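Local atomic coordinates of galactose-binding like protein (Bacteroides thetaiotaomicron, PDB entry 7M1A), a protein that probably binds or helps degrade carbohydrate as a SusE-like protein, this chain being its calcium-binding, galactose-binding-like domain. Residues G24-V29 and F58-G63; S69-W74 and R89-W94; I154-L159 and T171-W176. One frame throughout, in Å; residues are numbered along the deposited sequence.

Contact 1 (G24-V29 and F58-G63). With CA (calcium ion), chain F.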
loop_
_atom_site.group_PDB
_atom_site.type_symbol
_atom_site.label_atom_id
_atom_site.label_comp_id
_atom_site.label_asym_id
_atom_site.label_seq_id
_atom_site.Cartn_x
_atom_site.Cartn_y
_atom_site.Cartn_z
ATOM N N GLY A 24 -0.267 -5.021 10.868
ATOM C CA GLY A 24 -0.274 -5.744 9.600
ATOM C C GLY A 24 0.039 -4.844 8.422
ATOM O O GLY A 24 0.073 -3.628 8.545
ATOM N N LYS A 25 0.296 -5.483 7.280
ATOM C CA LYS A 25 0.555 -4.770 6.030
ATOM C C LYS A 25 0.367 -5.775 4.915
ATOM O O LYS A 25 0.661 -6.970 5.014
ATOM C CB LYS A 25 2.040 -4.314 5.944
ATOM C CG LYS A 25 2.164 -3.188 4.931
ATOM C CD LYS A 25 1.605 -1.858 5.372
ATOM C CE LYS A 25 1.677 -0.868 4.181
ATOM N NZ LYS A 25 1.009 -1.327 2.901
HETATM N N MSE A 26 -0.216 -5.313 3.803
HETATM C CA MSE A 26 -0.548 -6.217 2.724
HETATM C C MSE A 26 0.720 -6.947 2.245
HETATM O O MSE A 26 0.666 -8.135 1.920
HETATM C CB MSE A 26 -1.262 -5.522 1.543
HETATM C CG MSE A 26 -1.921 -6.658 0.650
HETATM SE SE MSE A 26 -2.796 -5.886 -0.930
HETATM C CE MSE A 26 -4.144 -4.760 -0.001
ATOM N N GLU A 27 1.874 -6.196 2.149
ATOM C CA GLU A 27 3.081 -6.784 1.585
ATOM C C GLU A 27 3.540 -7.971 2.433
ATOM O O GLU A 27 4.318 -8.765 1.960
ATOM C CB GLU A 27 4.189 -5.717 1.585
ATOM C CG GLU A 27 4.021 -4.587 0.537
ATOM C CD GLU A 27 3.071 -3.472 0.856
ATOM O OE1 GLU A 27 2.385 -3.447 1.924
ATOM O OE2 GLU A 27 3.088 -2.507 0.009
ATOM N N TYR A 28 3.069 -8.071 3.687
ATOM C CA TYR A 28 3.499 -9.209 4.489
ATOM C C TYR A 28 2.914 -10.546 4.035
ATOM O O TYR A 28 3.419 -11.597 4.521
ATOM C CB TYR A 28 3.152 -8.933 5.974
ATOM C CG TYR A 28 3.841 -7.740 6.612
ATOM C CD1 TYR A 28 5.002 -7.170 6.076
ATOM C CD2 TYR A 28 3.299 -7.152 7.745
ATOM C CE1 TYR A 28 5.575 -6.071 6.690
ATOM C CE2 TYR A 28 3.891 -6.081 8.415
ATOM C CZ TYR A 28 5.065 -5.595 7.903
ATOM O OH TYR A 28 5.600 -4.469 8.469
ATOM N N VAL A 29 1.865 -10.519 3.166
ATOM C CA VAL A 29 1.311 -11.797 2.702
ATOM C C VAL A 29 1.967 -12.233 1.394
ATOM O O VAL A 29 1.596 -13.254 0.865
ATOM C CB VAL A 29 -0.219 -11.822 2.625
ATOM C CG1 VAL A 29 -0.826 -11.461 3.980
ATOM C CG2 VAL A 29 -0.803 -11.005 1.467
ATOM N N PHE A 58 -9.883 -6.695 -0.661
ATOM C CA PHE A 58 -8.666 -5.909 -0.896
ATOM C C PHE A 58 -8.088 -6.375 -2.241
ATOM O O PHE A 58 -8.508 -7.383 -2.832
ATOM C CB PHE A 58 -7.685 -6.054 0.285
ATOM C CG PHE A 58 -7.138 -7.430 0.485
ATOM C CD1 PHE A 58 -6.060 -7.923 -0.236
ATOM C CD2 PHE A 58 -7.806 -8.308 1.358
ATOM C CE1 PHE A 58 -5.593 -9.223 -0.086
ATOM C CE2 PHE A 58 -7.359 -9.622 1.509
ATOM C CZ PHE A 58 -6.286 -10.115 0.762
ATOM N N THR A 59 -7.164 -5.536 -2.760
ATOM C CA THR A 59 -6.781 -5.591 -4.159
ATOM C C THR A 59 -5.251 -5.522 -4.249
ATOM O O THR A 59 -4.602 -4.724 -3.552
ATOM C CB THR A 59 -7.369 -4.377 -4.869
ATOM O OG1 THR A 59 -8.789 -4.279 -4.654
ATOM C CG2 THR A 59 -7.132 -4.411 -6.362
ATOM N N PHE A 60 -4.661 -6.213 -5.243
ATOM C CA PHE A 60 -3.217 -6.122 -5.479
ATOM C C PHE A 60 -2.894 -6.470 -6.923
ATOM O O PHE A 60 -3.755 -6.890 -7.671
ATOM C CB PHE A 60 -2.401 -6.947 -4.479
ATOM C CG PHE A 60 -2.695 -8.411 -4.445
ATOM C CD1 PHE A 60 -3.781 -8.896 -3.721
ATOM C CD2 PHE A 60 -1.906 -9.357 -5.121
ATOM C CE1 PHE A 60 -4.013 -10.282 -3.576
ATOM C CE2 PHE A 60 -2.175 -10.749 -5.022
ATOM C CZ PHE A 60 -3.205 -11.195 -4.249
ATOM N N ASP A 61 -1.653 -6.219 -7.319
ATOM C CA ASP A 61 -1.143 -6.332 -8.676
ATOM C C ASP A 61 -0.078 -7.409 -8.604
ATOM O O ASP A 61 0.882 -7.311 -7.797
ATOM C CB ASP A 61 -0.579 -4.964 -9.027
ATOM C CG ASP A 61 0.001 -4.763 -10.397
ATOM O OD1 ASP A 61 0.213 -5.730 -11.146
ATOM O OD2 ASP A 61 0.172 -3.563 -10.756
ATOM N N LEU A 62 -0.138 -8.402 -9.499
ATOM C CA LEU A 62 0.880 -9.457 -9.593
ATOM C C LEU A 62 2.148 -8.951 -10.284
ATOM O O LEU A 62 3.189 -9.622 -10.192
ATOM C CB LEU A 62 0.362 -10.707 -10.363
ATOM C CG LEU A 62 -0.896 -11.378 -9.770
ATOM C CD1 LEU A 62 -1.487 -12.371 -10.746
ATOM C CD2 LEU A 62 -0.544 -12.063 -8.438
ATOM N N GLY A 63 2.071 -7.797 -10.978
ATOM C CA GLY A 63 3.275 -7.292 -11.624
ATOM C C GLY A 63 3.572 -7.969 -12.959
ATOM O O GLY A 63 4.529 -7.594 -13.615
HETATM CA CA CA F . 4.001 -13.746 4.969
HETATM O O HOH W 1 4.739 -13.326 7.160
#

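Contact 2 (S69-W74 and R89-W94)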
loop_
_atom_site.group_PDB
_atom_site.type_symbol
_atom_site.label_atom_id
_atom_site.label_comp_id
_atom_site.label_asym_id
_atom_site.label_seq_id
_atom_site.Cartn_x
_atom_site.Cartn_y
_atom_site.Cartn_z
ATOM N N SER A 69 -2.163 -21.101 -12.685
ATOM C CA SER A 69 -2.307 -22.554 -12.542
ATOM C C SER A 69 -2.721 -22.975 -11.124
ATOM O O SER A 69 -3.589 -23.850 -10.970
ATOM C CB SER A 69 -1.058 -23.217 -12.943
ATOM O OG SER A 69 0.027 -22.806 -12.114
ATOM N N ARG A 70 -2.159 -22.317 -10.074
ATOM C CA ARG A 70 -2.485 -22.724 -8.722
ATOM C C ARG A 70 -2.436 -21.521 -7.790
ATOM O O ARG A 70 -1.771 -20.482 -8.079
ATOM C CB ARG A 70 -1.474 -23.811 -8.251
ATOM C CG ARG A 70 -1.462 -25.091 -9.088
ATOM C CD ARG A 70 -0.770 -26.257 -8.369
ATOM N NE ARG A 70 -1.555 -26.944 -7.349
ATOM C CZ ARG A 70 -1.477 -26.708 -6.047
ATOM N NH1 ARG A 70 -0.425 -26.016 -5.565
ATOM N NH2 ARG A 70 -2.254 -27.271 -5.155
ATOM N N PHE A 71 -3.154 -21.688 -6.651
ATOM C CA PHE A 71 -3.249 -20.686 -5.601
ATOM C C PHE A 71 -3.150 -21.373 -4.251
ATOM O O PHE A 71 -3.713 -22.481 -4.090
ATOM C CB PHE A 71 -4.545 -19.873 -5.765
ATOM C CG PHE A 71 -4.839 -18.960 -4.612
ATOM C CD1 PHE A 71 -4.191 -17.738 -4.473
ATOM C CD2 PHE A 71 -5.676 -19.421 -3.584
ATOM C CE1 PHE A 71 -4.531 -16.932 -3.394
ATOM C CE2 PHE A 71 -6.010 -18.591 -2.547
ATOM C CZ PHE A 71 -5.439 -17.365 -2.444
ATOM N N ALA A 72 -2.461 -20.758 -3.312
ATOM C CA ALA A 72 -2.440 -21.269 -1.939
ATOM C C ALA A 72 -2.537 -20.114 -0.965
ATOM O O ALA A 72 -2.050 -19.015 -1.255
ATOM C CB ALA A 72 -1.214 -22.165 -1.676
ATOM N N LEU A 73 -3.031 -20.349 0.246
ATOM C CA LEU A 73 -3.183 -19.341 1.261
ATOM C C LEU A 73 -2.985 -20.011 2.613
ATOM O O LEU A 73 -3.589 -21.072 2.855
ATOM C CB LEU A 73 -4.521 -18.619 1.168
ATOM C CG LEU A 73 -4.788 -17.469 2.178
ATOM C CD1 LEU A 73 -5.645 -16.370 1.512
ATOM C CD2 LEU A 73 -5.443 -17.979 3.486
ATOM N N TRP A 74 -2.253 -19.340 3.513
ATOM C CA TRP A 74 -1.986 -19.853 4.864
ATOM C C TRP A 74 -2.559 -18.873 5.891
ATOM O O TRP A 74 -2.224 -17.697 5.877
ATOM C CB TRP A 74 -0.451 -19.998 5.141
ATOM C CG TRP A 74 0.130 -21.107 4.323
ATOM C CD1 TRP A 74 0.383 -22.366 4.776
ATOM C CD2 TRP A 74 0.517 -21.104 2.909
ATOM N NE1 TRP A 74 0.936 -23.129 3.767
ATOM C CE2 TRP A 74 1.066 -22.369 2.612
ATOM C CE3 TRP A 74 0.637 -20.149 1.906
ATOM C CZ2 TRP A 74 1.597 -22.738 1.383
ATOM C CZ3 TRP A 74 1.161 -20.464 0.661
ATOM C CH2 TRP A 74 1.613 -21.774 0.390
ATOM N N ARG A 89 -12.777 -18.373 6.235
ATOM C CA ARG A 89 -13.410 -19.702 6.114
ATOM C C ARG A 89 -14.028 -19.857 4.724
ATOM O O ARG A 89 -13.784 -20.860 4.054
ATOM C CB ARG A 89 -14.460 -19.907 7.216
ATOM C CG ARG A 89 -15.135 -21.264 7.126
ATOM C CD ARG A 89 -16.049 -21.491 8.324
ATOM N NE ARG A 89 -16.630 -22.838 8.280
ATOM C CZ ARG A 89 -17.497 -23.292 9.182
ATOM N NH1 ARG A 89 -17.910 -22.476 10.147
ATOM N NH2 ARG A 89 -17.876 -24.564 9.158
ATOM N N ARG A 90 -14.836 -18.883 4.262
ATOM C CA ARG A 90 -15.306 -18.888 2.878
ATOM C C ARG A 90 -14.876 -17.588 2.209
ATOM O O ARG A 90 -15.066 -16.524 2.801
ATOM C CB ARG A 90 -16.836 -18.902 2.870
ATOM C CG ARG A 90 -17.389 -20.284 3.226
ATOM C CD ARG A 90 -17.336 -21.220 2.012
ATOM N NE ARG A 90 -18.214 -20.718 0.942
ATOM C CZ ARG A 90 -17.941 -20.096 -0.248
ATOM N NH1 ARG A 90 -16.707 -19.830 -0.718
ATOM N NH2 ARG A 90 -18.988 -19.705 -0.961
ATOM N N TYR A 91 -14.189 -17.713 1.077
ATOM C CA TYR A 91 -13.614 -16.517 0.466
ATOM C C TYR A 91 -13.456 -16.762 -1.019
ATOM O O TYR A 91 -13.642 -17.881 -1.480
ATOM C CB TYR A 91 -12.261 -16.137 1.130
ATOM C CG TYR A 91 -11.163 -17.181 1.112
ATOM C CD1 TYR A 91 -11.156 -18.270 1.995
ATOM C CD2 TYR A 91 -10.105 -17.042 0.217
ATOM C CE1 TYR A 91 -10.091 -19.168 1.984
ATOM C CE2 TYR A 91 -9.041 -17.945 0.220
ATOM C CZ TYR A 91 -9.030 -19.010 1.109
ATOM O OH TYR A 91 -7.981 -19.896 1.112
ATOM N N GLU A 92 -13.210 -15.668 -1.749
ATOM C CA GLU A 92 -13.156 -15.786 -3.191
ATOM C C GLU A 92 -11.909 -15.086 -3.730
ATOM O O GLU A 92 -11.461 -14.083 -3.149
ATOM C CB GLU A 92 -14.362 -15.126 -3.873
ATOM C CG GLU A 92 -15.673 -15.819 -3.531
ATOM C CD GLU A 92 -16.909 -15.039 -3.919
ATOM O OE1 GLU A 92 -16.813 -13.867 -4.315
ATOM O OE2 GLU A 92 -17.934 -15.676 -3.940
ATOM N N VAL A 93 -11.353 -15.589 -4.844
ATOM C CA VAL A 93 -10.257 -14.918 -5.543
ATOM C C VAL A 93 -10.776 -14.448 -6.876
ATOM O O VAL A 93 -11.335 -15.275 -7.622
ATOM C CB VAL A 93 -9.011 -15.848 -5.714
ATOM C CG1 VAL A 93 -7.839 -15.079 -6.300
ATOM C CG2 VAL A 93 -8.676 -16.500 -4.388
ATOM N N TRP A 94 -10.561 -13.171 -7.212
ATOM C CA TRP A 94 -11.072 -12.559 -8.446
ATOM C C TRP A 94 -9.870 -11.947 -9.173
ATOM O O TRP A 94 -8.824 -11.616 -8.573
ATOM C CB TRP A 94 -12.107 -11.432 -8.198
ATOM C CG TRP A 94 -13.383 -11.868 -7.584
ATOM C CD1 TRP A 94 -13.570 -12.501 -6.362
ATOM C CD2 TRP A 94 -14.682 -11.765 -8.182
ATOM N NE1 TRP A 94 -14.965 -12.630 -6.107
ATOM C CE2 TRP A 94 -15.639 -12.231 -7.245
ATOM C CE3 TRP A 94 -15.086 -11.356 -9.462
ATOM C CZ2 TRP A 94 -17.011 -12.245 -7.583
ATOM C CZ3 TRP A 94 -16.453 -11.299 -9.769
ATOM C CH2 TRP A 94 -17.388 -11.736 -8.819
#

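Contact 3 (I154-L159 and T171-W176). With CA (calcium ion), chain F.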
loop_
_atom_site.group_PDB
_atom_site.type_symbol
_atom_site.label_atom_id
_atom_site.label_comp_id
_atom_site.label_asym_id
_atom_site.label_seq_id
_atom_site.Cartn_x
_atom_site.Cartn_y
_atom_site.Cartn_z
ATOM N N ILE A 154 -5.540 -8.788 -8.840
ATOM C CA ILE A 154 -6.267 -9.765 -8.025
ATOM C C ILE A 154 -7.071 -9.056 -6.958
ATOM O O ILE A 154 -6.644 -8.039 -6.407
ATOM C CB ILE A 154 -5.284 -10.726 -7.343
ATOM C CG1 ILE A 154 -4.510 -11.549 -8.394
ATOM C CG2 ILE A 154 -5.997 -11.696 -6.382
ATOM C CD1 ILE A 154 -5.300 -12.555 -9.170
ATOM N N ARG A 155 -8.249 -9.595 -6.634
ATOM C CA ARG A 155 -8.977 -9.216 -5.435
ATOM C C ARG A 155 -9.238 -10.470 -4.595
ATOM O O ARG A 155 -9.550 -11.562 -5.133
ATOM C CB ARG A 155 -10.286 -8.482 -5.702
ATOM C CG ARG A 155 -10.032 -7.048 -6.063
ATOM C CD ARG A 155 -11.350 -6.428 -6.537
ATOM N NE ARG A 155 -11.373 -5.121 -5.817
ATOM C CZ ARG A 155 -12.430 -4.332 -5.847
ATOM N NH1 ARG A 155 -13.506 -4.649 -6.581
ATOM N NH2 ARG A 155 -12.492 -3.223 -5.115
ATOM N N ILE A 156 -9.183 -10.286 -3.274
ATOM C CA ILE A 156 -9.676 -11.330 -2.363
ATOM C C ILE A 156 -10.864 -10.760 -1.593
ATOM O O ILE A 156 -10.852 -9.619 -1.136
ATOM C CB ILE A 156 -8.552 -11.844 -1.464
ATOM C CG1 ILE A 156 -7.593 -12.689 -2.357
ATOM C CG2 ILE A 156 -9.080 -12.687 -0.296
ATOM C CD1 ILE A 156 -6.346 -13.186 -1.663
ATOM N N LYS A 157 -11.983 -11.532 -1.602
ATOM C CA LYS A 157 -13.205 -11.182 -0.875
ATOM C C LYS A 157 -13.444 -12.217 0.241
ATOM O O LYS A 157 -13.520 -13.406 -0.042
ATOM C CB LYS A 157 -14.355 -11.137 -1.884
ATOM C CG LYS A 157 -15.733 -10.793 -1.302
ATOM C CD LYS A 157 -16.902 -11.008 -2.362
ATOM C CE LYS A 157 -18.163 -10.361 -1.839
ATOM N NZ LYS A 157 -19.312 -10.455 -2.777
ATOM N N CYS A 158 -13.592 -11.742 1.497
ATOM C CA CYS A 158 -13.838 -12.643 2.623
ATOM C C CYS A 158 -15.340 -12.692 2.899
ATOM O O CYS A 158 -15.901 -11.744 3.485
ATOM C CB CYS A 158 -13.057 -12.181 3.855
ATOM S SG CYS A 158 -13.192 -13.516 5.077
ATOM N N LEU A 159 -16.005 -13.784 2.449
ATOM C CA LEU A 159 -17.438 -13.917 2.694
ATOM C C LEU A 159 -17.742 -14.240 4.156
ATOM O O LEU A 159 -18.759 -13.802 4.688
ATOM C CB LEU A 159 -18.027 -15.028 1.850
ATOM C CG LEU A 159 -17.820 -14.923 0.350
ATOM C CD1 LEU A 159 -18.292 -16.210 -0.358
ATOM C CD2 LEU A 159 -18.576 -13.729 -0.221
ATOM N N THR A 171 -1.357 -15.017 6.837
ATOM C CA THR A 171 0.070 -14.734 6.831
ATOM C C THR A 171 0.696 -14.737 5.426
ATOM O O THR A 171 1.737 -14.020 5.260
ATOM C CB THR A 171 0.861 -15.664 7.763
ATOM O OG1 THR A 171 2.246 -15.294 7.733
ATOM C CG2 THR A 171 0.795 -17.137 7.367
ATOM N N GLU A 172 0.228 -15.533 4.450
ATOM C CA GLU A 172 0.941 -15.639 3.177
ATOM C C GLU A 172 -0.022 -16.190 2.138
ATOM O O GLU A 172 -0.895 -17.018 2.477
ATOM C CB GLU A 172 2.162 -16.593 3.276
ATOM C CG GLU A 172 3.114 -16.573 2.082
ATOM C CD GLU A 172 3.873 -15.258 1.870
ATOM O OE1 GLU A 172 3.862 -14.384 2.757
ATOM O OE2 GLU A 172 4.554 -15.159 0.847
ATOM N N LEU A 173 0.170 -15.776 0.878
ATOM C CA LEU A 173 -0.466 -16.454 -0.242
ATOM C C LEU A 173 0.595 -16.709 -1.292
ATOM O O LEU A 173 1.678 -16.097 -1.247
ATOM C CB LEU A 173 -1.708 -15.695 -0.755
ATOM C CG LEU A 173 -1.581 -14.192 -0.971
ATOM C CD1 LEU A 173 -0.650 -13.932 -2.146
ATOM C CD2 LEU A 173 -2.977 -13.618 -1.205
ATOM N N THR A 174 0.306 -17.630 -2.235
ATOM C CA THR A 174 1.234 -17.899 -3.318
ATOM C C THR A 174 0.399 -18.143 -4.573
ATOM O O THR A 174 -0.626 -18.830 -4.512
ATOM C CB THR A 174 2.090 -19.144 -3.023
ATOM O OG1 THR A 174 2.795 -18.863 -1.789
ATOM C CG2 THR A 174 3.119 -19.421 -4.098
ATOM N N PHE A 175 0.888 -17.624 -5.713
ATOM C CA PHE A 175 0.329 -17.962 -7.017
ATOM C C PHE A 175 1.398 -18.692 -7.847
ATOM O O PHE A 175 2.590 -18.387 -7.779
ATOM C CB PHE A 175 -0.079 -16.754 -7.858
ATOM C CG PHE A 175 -1.278 -16.038 -7.308
ATOM C CD1 PHE A 175 -1.212 -15.127 -6.227
ATOM C CD2 PHE A 175 -2.520 -16.339 -7.818
ATOM C CE1 PHE A 175 -2.370 -14.535 -5.722
ATOM C CE2 PHE A 175 -3.672 -15.737 -7.297
ATOM C CZ PHE A 175 -3.622 -14.815 -6.249
ATOM N N TRP A 176 0.938 -19.650 -8.656
ATOM C CA TRP A 176 1.753 -20.295 -9.666
ATOM C C TRP A 176 1.089 -20.054 -11.030
ATOM O O TRP A 176 -0.126 -19.969 -11.064
ATOM C CB TRP A 176 1.957 -21.810 -9.364
ATOM C CG TRP A 176 2.703 -22.177 -8.127
ATOM C CD1 TRP A 176 4.029 -22.526 -8.033
ATOM C CD2 TRP A 176 2.176 -22.161 -6.775
ATOM N NE1 TRP A 176 4.326 -22.772 -6.747
ATOM C CE2 TRP A 176 3.241 -22.600 -5.939
ATOM C CE3 TRP A 176 0.923 -21.922 -6.171
ATOM C CZ2 TRP A 176 3.072 -22.843 -4.586
ATOM C CZ3 TRP A 176 0.749 -22.167 -4.813
ATOM C CH2 TRP A 176 1.823 -22.620 -4.013
HETATM CA CA CA F . 4.001 -13.746 4.969
HETATM O O HOH W 1 4.739 -13.326 7.160
#

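Contact 1 (G24-V29 and F58-G63)
A Met-aromatic contact joins Met26, on the 3-10 turn 26-29 of the calcium-binding loop, to Phe58 and Phe60 of strand 56-66. Met26 is present as selenomethionine, and its tip does the touching. CG is anti to the backbone N and the chain stays extended at the second torsion (chi2 -178°), which carries the selenium out to the strand. It then bends at the selenium (chi3 -62°), which sets CE beside the first phenylalanine. Met26 CE lies 3.7 Å from Phe58 CD1. Met26 SE sits 3.7 Å from Phe60 CB. Both approaches to the rings are oblique. The selenium is 5.1 Å from the centroid of the Phe58 ring and at a similar distance from that of Phe60. Between the two phenylalanines, Met26 SE rests 3.4 Å from Thr59 O. CB of Thr59 points away from residues 24-29, and OG1 is hydrogen-bonded to Asp16.

Lys25 NZ forms a salt bridge with Glu27 OE1 (2.7 Å), meeting its syn lone pair, and has a second acid in Glu10 of the second subunit. Lys25 CB covers one face of the Tyr28 ring. Tyr28 O binds the calcium ion at 2.3 Å, with Asn31, Arg33, Thr171, Glu172 and a water completing the site.

No hydrogen bond crosses between the two segments. The contact rests on dispersion between one polarisable side chain and two phenylalanines, and it joins the calcium-binding loop to the strand.

Contact 2 (S69-W74 and R89-W94)
The Phe71 ring has Val93 on one face and Tyr91 at its edge. Val93 CG2 lies 4.0 Å from the centroid of the Phe71 ring, 19° off the ring normal, which makes a CH-pi contact. The methyl is displaced toward the rim, near CE2 and CZ. Val93 CG1 is anti to the backbone N (chi1 -174°), and this turns CG2 to the phenyl face. At the edge, Phe71 CE2 comes within 4.2 Å of Tyr91 CE2. The two rings thus meet rim to rim and do not stack. Phe71 also meets the ring of Phe175.

The side chains of Leu73 and Tyr91 approach each other from opposite directions. Leu73 CD1 approaches Tyr91 CE2 obliquely at 4.0 Å. Leu73 CB lies 3.7 Å from Tyr91 OH, so the leucine packs along the outer end of the phenol. The hydroxyl has a polar partner too, a hydrogen bond with Asp140. With an alanine here in place of Tyr91, Asp140 is likely to lose this hydrogen-bond partner, and a gap would open beside Leu73 and the Phe71 edge.

On the other side of strand 91-94, Trp94 NE1 donates to Glu92 OE1 (2.9 Å). The acceptor lies in the indole plane, while the N-H reaches the carboxylate from above its plane.

Strands 70-74 and 91-94 belong to the two facing sheets of a beta sandwich. The axes of these short strands pass 10.5 Å apart, with their N-to-C directions 138° apart. No hydrogen bond links the two segments. The contact between the sheets is made by aromatic and aliphatic side chains, and the buried phenol oxygen is satisfied by an acid from beyond the contact.

Contact 3 (I154-L159 and T171-W176)
Apolar contacts carry the pairing of Ile156 with Leu173 and of Ile154 with Phe175. The first pair meets tip to tip. Ile156 CD1 is 3.4 Å from Leu173 CD2, tighter than usual van der Waals contact. The isoleucine reaches this far because its chain is extended at the second torsion (chi2 175°). The second pair comes from opposite directions. Ile154 CG2 lies 3.9 Å from Phe175 CZ, in an oblique approach to the ring. Ile154 CD1 adds a contact at 4.0 Å to Phe175 CE2, so both branches of the isoleucine touch the far end of the phenyl group.

Metal bonds gather at the start of the second segment. Thr171 O and Glu172 OE1 each bind the calcium ion at 2.3 Å, and a water binds it at 2.4 Å. Tyr28 O, Asn31 OD1 and Arg33 O supply the remaining ligands. Glu172 reaches the ion through a chain that turns about its CB-CG bond (chi2 66°). Its other oxygen, OE2, forms a salt bridge with Lys5 and accepts from Gly32 N, which would help fix the rotation of the carboxylate. Thr171 and Glu172 form a classic beta bulge opposite Trp74.

No hydrogen bond crosses between the two segments, which lie in different sheets. Strand 151-158 runs between strands 56-66 and 88-96, pairing antiparallel with both. Strand 169-176 lies between strands 45-46 and 70-74 in the facing sheet. The centre of the contact lies about 3 Å from the centre of the chain, and the calcium site is near the start of strand 169-176.

In the fold
From the N terminus, contact 1 comes first and closes the loop between the calcium-binding turn and strand 56-66. Contact 2 follows and closes the connection from strand 70-74 to strand 88-96, on the opposite sheet. Contact 3 closes last, bringing strand 169-176 back over strand 151-158. The three are in series, so none nests in or crosses another along the chain. In space they are close: the centres of contacts 2 and 3 are about 5 Å apart. Strands 88-96 and 151-158 are neighbours in one sheet, strands 70-74 and 169-176 in the other. Contacts 1 and 3 share the calcium ion, which ties the early loop to the last strand.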